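Local coordinates for protein transcriptional regulator, LYSR family (Neisseria meningitidis, PDB 4AB5) that probably acts as a MetR-like transcriptional regulator of methionine biosynthesis genes, here represented by its regulatory domain without the DNA-binding part, at residues F20-P25 / L60-E65; P88-A93 / R151-L156. All blocks are in the same frame, centred on the assembly; numbering follows the deposited sequence.

Both contacts lie in the regulatory domain, whose LysR substrate-binding fold is related to the periplasmic binding proteins and has two lobes. Interaction 1 packs helix 20-33 on strand 60-63 in one lobe. Interaction 2 joins the loop after strand 72-86 to segment 151-156, which includes part of strand 154-157, in the other. Their centres are 27 Å apart, and nearest atoms stay about 8 Å apart. The mixed sheet containing the long strands 72-86 and 171-189 connects them. Interaction 1 is about 7 Å from the centre of the chain; interaction 2 lies farther out, about 21 Å from it. Each is built round one isoleucine, Ile62 or Ile153, touched by two residues of the partner segment.

Interaction 1 (F20-P25 / L60-E65); sequences FDWLMP and LAIVSE
Ile62 of strand 60-63 meets two neighbours on helix 20-33, Trp22 and Leu23. Each takes a different branch. CG2 of Ile62 lies 3.8 Å from CH2 of Trp22. The methyl lies near the plane of the indole, so it meets the outer edge of the six-membered ring and not a face. The indole and the isoleucine reach for each other head-on. The CG1-CD1 branch goes to Leu23. Here CG1 of Ile62 is 4.0 Å from CD2 of Leu23, while CD1 of Ile62 is 4.1 Å from CD1 of Leu23. Leu23 and Ile62 lie alongside, running opposite ways, with both leucine methyls engaged.

The torsions sort the branches. In Ile62, CG1 is anti to the carbonyl carbon (chi1 -56°), which leaves CG2 anti to the backbone N and able to serve the tryptophan. Trp22 has CG between its backbone N and carbonyl carbon (chi1 48°). Its CB does not aim at the strand, yet the far end of the indole reaches it.

This is helix-on-sheet packing in one lobe of the LysR regulatory domain, where strand 60-63 lies between strands 8-13 and 171-189. Ile62 also rests on Leu184, Leu23 on Phe201 and Ile205 of helix 196-212, and Trp22 meets Phe78 edge-to-face. On the same helix, Phe20 and Met24, a selenomethionine, pack on the second subunit.

All three touching residues are buried, and the contact between them is wholly apolar. Between these two segments the attraction is therefore van der Waals and hydrophobic, without directional bonds.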
loop_
_atom_site.group_PDB
_atom_site.type_symbol
_atom_site.label_atom_id
_atom_site.label_comp_id
_atom_site.label_asym_id
_atom_site.label_seq_id
_atom_site.Cartn_x
_atom_site.Cartn_y
_atom_site.Cartn_z
ATOM N N PHE B 20 3.144 5.324 -6.685
ATOM C CA PHE B 20 1.806 4.753 -6.870
ATOM C C PHE B 20 0.666 5.703 -6.489
ATOM O O PHE B 20 -0.399 5.660 -7.118
ATOM C CB PHE B 20 1.692 3.414 -6.122
ATOM C CG PHE B 20 2.351 2.247 -6.818
ATOM C CD1 PHE B 20 3.727 2.047 -6.729
ATOM C CD2 PHE B 20 1.595 1.339 -7.554
ATOM C CE1 PHE B 20 4.338 0.962 -7.378
ATOM C CE2 PHE B 20 2.206 0.268 -8.218
ATOM C CZ PHE B 20 3.572 0.081 -8.119
ATOM N N ASP B 21 0.894 6.589 -5.504
ATOM C CA ASP B 21 -0.106 7.569 -5.083
ATOM C C ASP B 21 -0.564 8.498 -6.199
ATOM O O ASP B 21 -1.753 8.812 -6.275
ATOM C CB ASP B 21 0.374 8.360 -3.856
ATOM C CG ASP B 21 0.313 7.587 -2.548
ATOM O OD1 ASP B 21 -0.187 6.432 -2.557
ATOM O OD2 ASP B 21 0.755 8.138 -1.511
ATOM N N TRP B 22 0.370 8.925 -7.070
ATOM C CA TRP B 22 0.062 9.790 -8.214
ATOM C C TRP B 22 0.008 9.036 -9.555
ATOM O O TRP B 22 -0.689 9.485 -10.474
ATOM C CB TRP B 22 1.010 11.000 -8.287
ATOM C CG TRP B 22 2.461 10.659 -8.147
ATOM C CD1 TRP B 22 3.212 10.744 -7.015
ATOM C CD2 TRP B 22 3.340 10.195 -9.177
ATOM N NE1 TRP B 22 4.507 10.371 -7.276
ATOM C CE2 TRP B 22 4.612 10.024 -8.596
ATOM C CE3 TRP B 22 3.178 9.910 -10.546
ATOM C CZ2 TRP B 22 5.708 9.554 -9.324
ATOM C CZ3 TRP B 22 4.259 9.423 -11.260
ATOM C CH2 TRP B 22 5.513 9.275 -10.658
ATOM N N LEU B 23 0.712 7.889 -9.650
ATOM C CA LEU B 23 0.772 7.070 -10.855
ATOM C C LEU B 23 -0.509 6.305 -11.143
ATOM O O LEU B 23 -0.887 6.197 -12.309
ATOM C CB LEU B 23 1.992 6.129 -10.837
ATOM C CG LEU B 23 2.395 5.507 -12.180
ATOM C CD1 LEU B 23 2.805 6.566 -13.178
ATOM C CD2 LEU B 23 3.513 4.506 -11.995
HETATM N N MSE B 24 -1.167 5.763 -10.098
HETATM C CA MSE B 24 -2.434 5.036 -10.254
HETATM C C MSE B 24 -3.556 5.946 -10.786
HETATM O O MSE B 24 -4.104 5.594 -11.827
HETATM C CB MSE B 24 -2.826 4.256 -8.981
HETATM C CG MSE B 24 -1.811 3.183 -8.575
HETATM SE SE MSE B 24 -1.307 1.913 -9.979
HETATM C CE MSE B 24 0.418 2.685 -10.589
ATOM N N PRO B 25 -3.863 7.148 -10.203
ATOM C CA PRO B 25 -4.880 8.020 -10.830
ATOM C C PRO B 25 -4.460 8.602 -12.189
ATOM O O PRO B 25 -5.333 8.980 -12.968
ATOM C CB PRO B 25 -5.138 9.106 -9.780
ATOM C CG PRO B 25 -3.962 9.112 -8.922
ATOM C CD PRO B 25 -3.348 7.749 -8.953
ATOM N N LEU B 60 7.642 2.226 -20.540
ATOM C CA LEU B 60 7.945 3.455 -19.805
ATOM C C LEU B 60 8.356 3.102 -18.378
ATOM O O LEU B 60 7.733 2.232 -17.758
ATOM C CB LEU B 60 6.748 4.413 -19.823
ATOM C CG LEU B 60 6.965 5.854 -19.368
ATOM C CD1 LEU B 60 6.128 6.797 -20.201
ATOM C CD2 LEU B 60 6.585 6.030 -17.896
ATOM N N ALA B 61 9.413 3.771 -17.863
ATOM C CA ALA B 61 9.914 3.551 -16.513
ATOM C C ALA B 61 9.970 4.833 -15.680
ATOM O O ALA B 61 10.416 5.867 -16.178
ATOM C CB ALA B 61 11.286 2.896 -16.559
ATOM N N ILE B 62 9.514 4.757 -14.411
ATOM C CA ILE B 62 9.575 5.864 -13.455
ATOM C C ILE B 62 10.911 5.688 -12.728
ATOM O O ILE B 62 11.145 4.645 -12.103
ATOM C CB ILE B 62 8.350 5.887 -12.487
ATOM C CG1 ILE B 62 6.986 5.936 -13.245
ATOM C CG2 ILE B 62 8.464 6.986 -11.413
ATOM C CD1 ILE B 62 6.724 7.141 -14.287
ATOM N N VAL B 63 11.817 6.677 -12.881
ATOM C CA VAL B 63 13.169 6.626 -12.322
ATOM C C VAL B 63 13.552 7.877 -11.502
ATOM O O VAL B 63 13.046 8.969 -11.769
ATOM C CB VAL B 63 14.223 6.280 -13.416
ATOM C CG1 VAL B 63 14.050 4.845 -13.934
ATOM C CG2 VAL B 63 14.204 7.294 -14.568
ATOM N N SER B 64 14.465 7.694 -10.515
ATOM C CA SER B 64 14.995 8.730 -9.615
ATOM C C SER B 64 16.265 9.420 -10.145
ATOM O O SER B 64 16.748 10.374 -9.526
ATOM C CB SER B 64 15.255 8.151 -8.230
ATOM O OG SER B 64 14.028 7.797 -7.620
ATOM N N GLU B 65 16.796 8.948 -11.281
ATOM C CA GLU B 65 17.982 9.523 -11.906
ATOM C C GLU B 65 17.938 9.406 -13.436
ATOM O O GLU B 65 17.382 8.448 -13.980
ATOM C CB GLU B 65 19.296 8.991 -11.288
ATOM C CG GLU B 65 19.620 7.533 -11.570
ATOM C CD GLU B 65 19.040 6.531 -10.594
ATOM O OE1 GLU B 65 17.810 6.300 -10.637
ATOM O OE2 GLU B 65 19.824 5.951 -9.808
#

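Interaction 2 (P88-A93 / R151-L156); sequences PDHPLA and RGIAAL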
loop_
_atom_site.group_PDB
_atom_site.type_symbol
_atom_site.label_atom_id
_atom_site.label_comp_id
_atom_site.label_asym_id
_atom_site.label_seq_id
_atom_site.Cartn_x
_atom_site.Cartn_y
_atom_site.Cartn_z
ATOM N N PRO B 88 5.703 13.765 17.729
ATOM C CA PRO B 88 5.869 15.102 18.337
ATOM C C PRO B 88 6.692 15.146 19.636
ATOM O O PRO B 88 7.333 16.154 19.908
ATOM C CB PRO B 88 4.427 15.565 18.558
ATOM C CG PRO B 88 3.631 14.800 17.559
ATOM C CD PRO B 88 4.273 13.453 17.524
ATOM N N ASP B 89 6.692 14.026 20.405
ATOM C CA ASP B 89 7.387 13.792 21.682
ATOM C C ASP B 89 8.884 13.563 21.508
ATOM O O ASP B 89 9.667 14.059 22.318
ATOM C CB ASP B 89 6.798 12.550 22.396
ATOM C CG ASP B 89 5.540 12.767 23.207
ATOM O OD1 ASP B 89 5.223 13.942 23.524
ATOM O OD2 ASP B 89 4.894 11.761 23.575
ATOM N N HIS B 90 9.266 12.737 20.511
ATOM C CA HIS B 90 10.637 12.347 20.150
ATOM C C HIS B 90 11.691 13.460 20.344
ATOM O O HIS B 90 11.445 14.591 19.930
ATOM C CB HIS B 90 10.674 11.822 18.686
ATOM C CG HIS B 90 11.904 11.029 18.342
ATOM N ND1 HIS B 90 11.861 9.650 18.214
ATOM C CD2 HIS B 90 13.175 11.444 18.126
ATOM C CE1 HIS B 90 13.102 9.275 17.937
ATOM N NE2 HIS B 90 13.926 10.321 17.881
ATOM N N PRO B 91 12.881 13.135 20.927
ATOM C CA PRO B 91 13.942 14.147 21.093
ATOM C C PRO B 91 14.347 14.914 19.829
ATOM O O PRO B 91 14.683 16.096 19.923
ATOM C CB PRO B 91 15.115 13.326 21.635
ATOM C CG PRO B 91 14.462 12.201 22.360
ATOM C CD PRO B 91 13.301 11.839 21.501
ATOM N N LEU B 92 14.294 14.259 18.652
ATOM C CA LEU B 92 14.653 14.876 17.369
ATOM C C LEU B 92 13.737 16.015 16.922
ATOM O O LEU B 92 14.133 16.798 16.055
ATOM C CB LEU B 92 14.825 13.842 16.249
ATOM C CG LEU B 92 16.062 12.946 16.308
ATOM C CD1 LEU B 92 15.931 11.812 15.319
ATOM C CD2 LEU B 92 17.346 13.737 16.043
ATOM N N ALA B 93 12.547 16.146 17.536
ATOM C CA ALA B 93 11.616 17.236 17.236
ATOM C C ALA B 93 12.204 18.572 17.716
ATOM O O ALA B 93 11.818 19.625 17.211
ATOM C CB ALA B 93 10.264 16.980 17.890
ATOM N N ARG B 151 8.351 4.194 17.418
ATOM C CA ARG B 151 8.999 2.935 17.030
ATOM C C ARG B 151 10.224 3.147 16.139
ATOM O O ARG B 151 10.963 2.200 15.851
ATOM C CB ARG B 151 7.982 1.955 16.399
ATOM C CG ARG B 151 7.016 1.355 17.413
ATOM C CD ARG B 151 7.751 0.392 18.320
ATOM N NE ARG B 151 6.944 -0.066 19.443
ATOM C CZ ARG B 151 7.069 0.393 20.679
ATOM N NH1 ARG B 151 7.962 1.338 20.956
ATOM N NH2 ARG B 151 6.300 -0.081 21.649
ATOM N N GLY B 152 10.432 4.397 15.745
ATOM C CA GLY B 152 11.537 4.827 14.899
ATOM C C GLY B 152 11.244 6.143 14.212
ATOM O O GLY B 152 10.287 6.842 14.572
ATOM N N ILE B 153 12.103 6.497 13.238
ATOM C CA ILE B 153 11.988 7.696 12.395
ATOM C C ILE B 153 11.960 7.287 10.917
ATOM O O ILE B 153 12.286 6.144 10.601
ATOM C CB ILE B 153 13.078 8.761 12.712
ATOM C CG1 ILE B 153 14.519 8.221 12.477
ATOM C CG2 ILE B 153 12.893 9.345 14.133
ATOM C CD1 ILE B 153 15.595 9.283 12.398
ATOM N N ALA B 154 11.558 8.197 10.016
ATOM C CA ALA B 154 11.500 7.903 8.580
ATOM C C ALA B 154 11.771 9.132 7.738
ATOM O O ALA B 154 11.750 10.245 8.253
ATOM C CB ALA B 154 10.136 7.327 8.213
ATOM N N ALA B 155 12.037 8.920 6.437
ATOM C CA ALA B 155 12.228 9.959 5.428
ATOM C C ALA B 155 11.175 9.717 4.354
ATOM O O ALA B 155 11.128 8.636 3.755
ATOM C CB ALA B 155 13.623 9.889 4.826
ATOM N N LEU B 156 10.290 10.691 4.158
ATOM C CA LEU B 156 9.214 10.571 3.179
ATOM C C LEU B 156 9.014 11.870 2.406
ATOM O O LEU B 156 9.380 12.921 2.932
ATOM C CB LEU B 156 7.895 10.155 3.872
ATOM C CG LEU B 156 7.777 8.709 4.363
ATOM C CD1 LEU B 156 6.571 8.554 5.262
ATOM C CD2 LEU B 156 7.710 7.723 3.201
HETATM O O HOH W 1 9.207 8.688 16.377
#
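The carbonyl O of Gly152 accepts a hydrogen bond of 2.8 Å from a water. The same water accepts a weak bond from ND1 of His90, at 3.4 Å. It thus bridges the two segments, in the other lobe of the periplasmic-binding-protein-like fold from helix 20-33. The bridge links the loop after strand 72-86 to segment 151-156, which includes part of strand 154-157.

The direct contacts are made by hydrocarbon: one CH-pi, the other methyl to methyl. The CG2 methyl of Ile153 sits over one face of the His90 imidazole, a CH-pi contact 4.1 Å from the ring centroid. It lies nearer the CE1 side than the centre. His90 CG is anti to the backbone N (chi1 -163°), which carries the ring out to the isoleucine. The two side chains run roughly perpendicular.

Leu92, just after Pro91 in the 3-10 turn, also points its CB toward Ile153. Glu106 lies against both His90 and Leu92, and Cys86 against Ile153. The backbone of Ile153 bonds to Thr107 and Ile109.

CD1 of Leu92 touches two methyls of the isoleucine: it is 3.9 Å from CD1 of Ile153 and 4.1 Å from CG2 of Ile153.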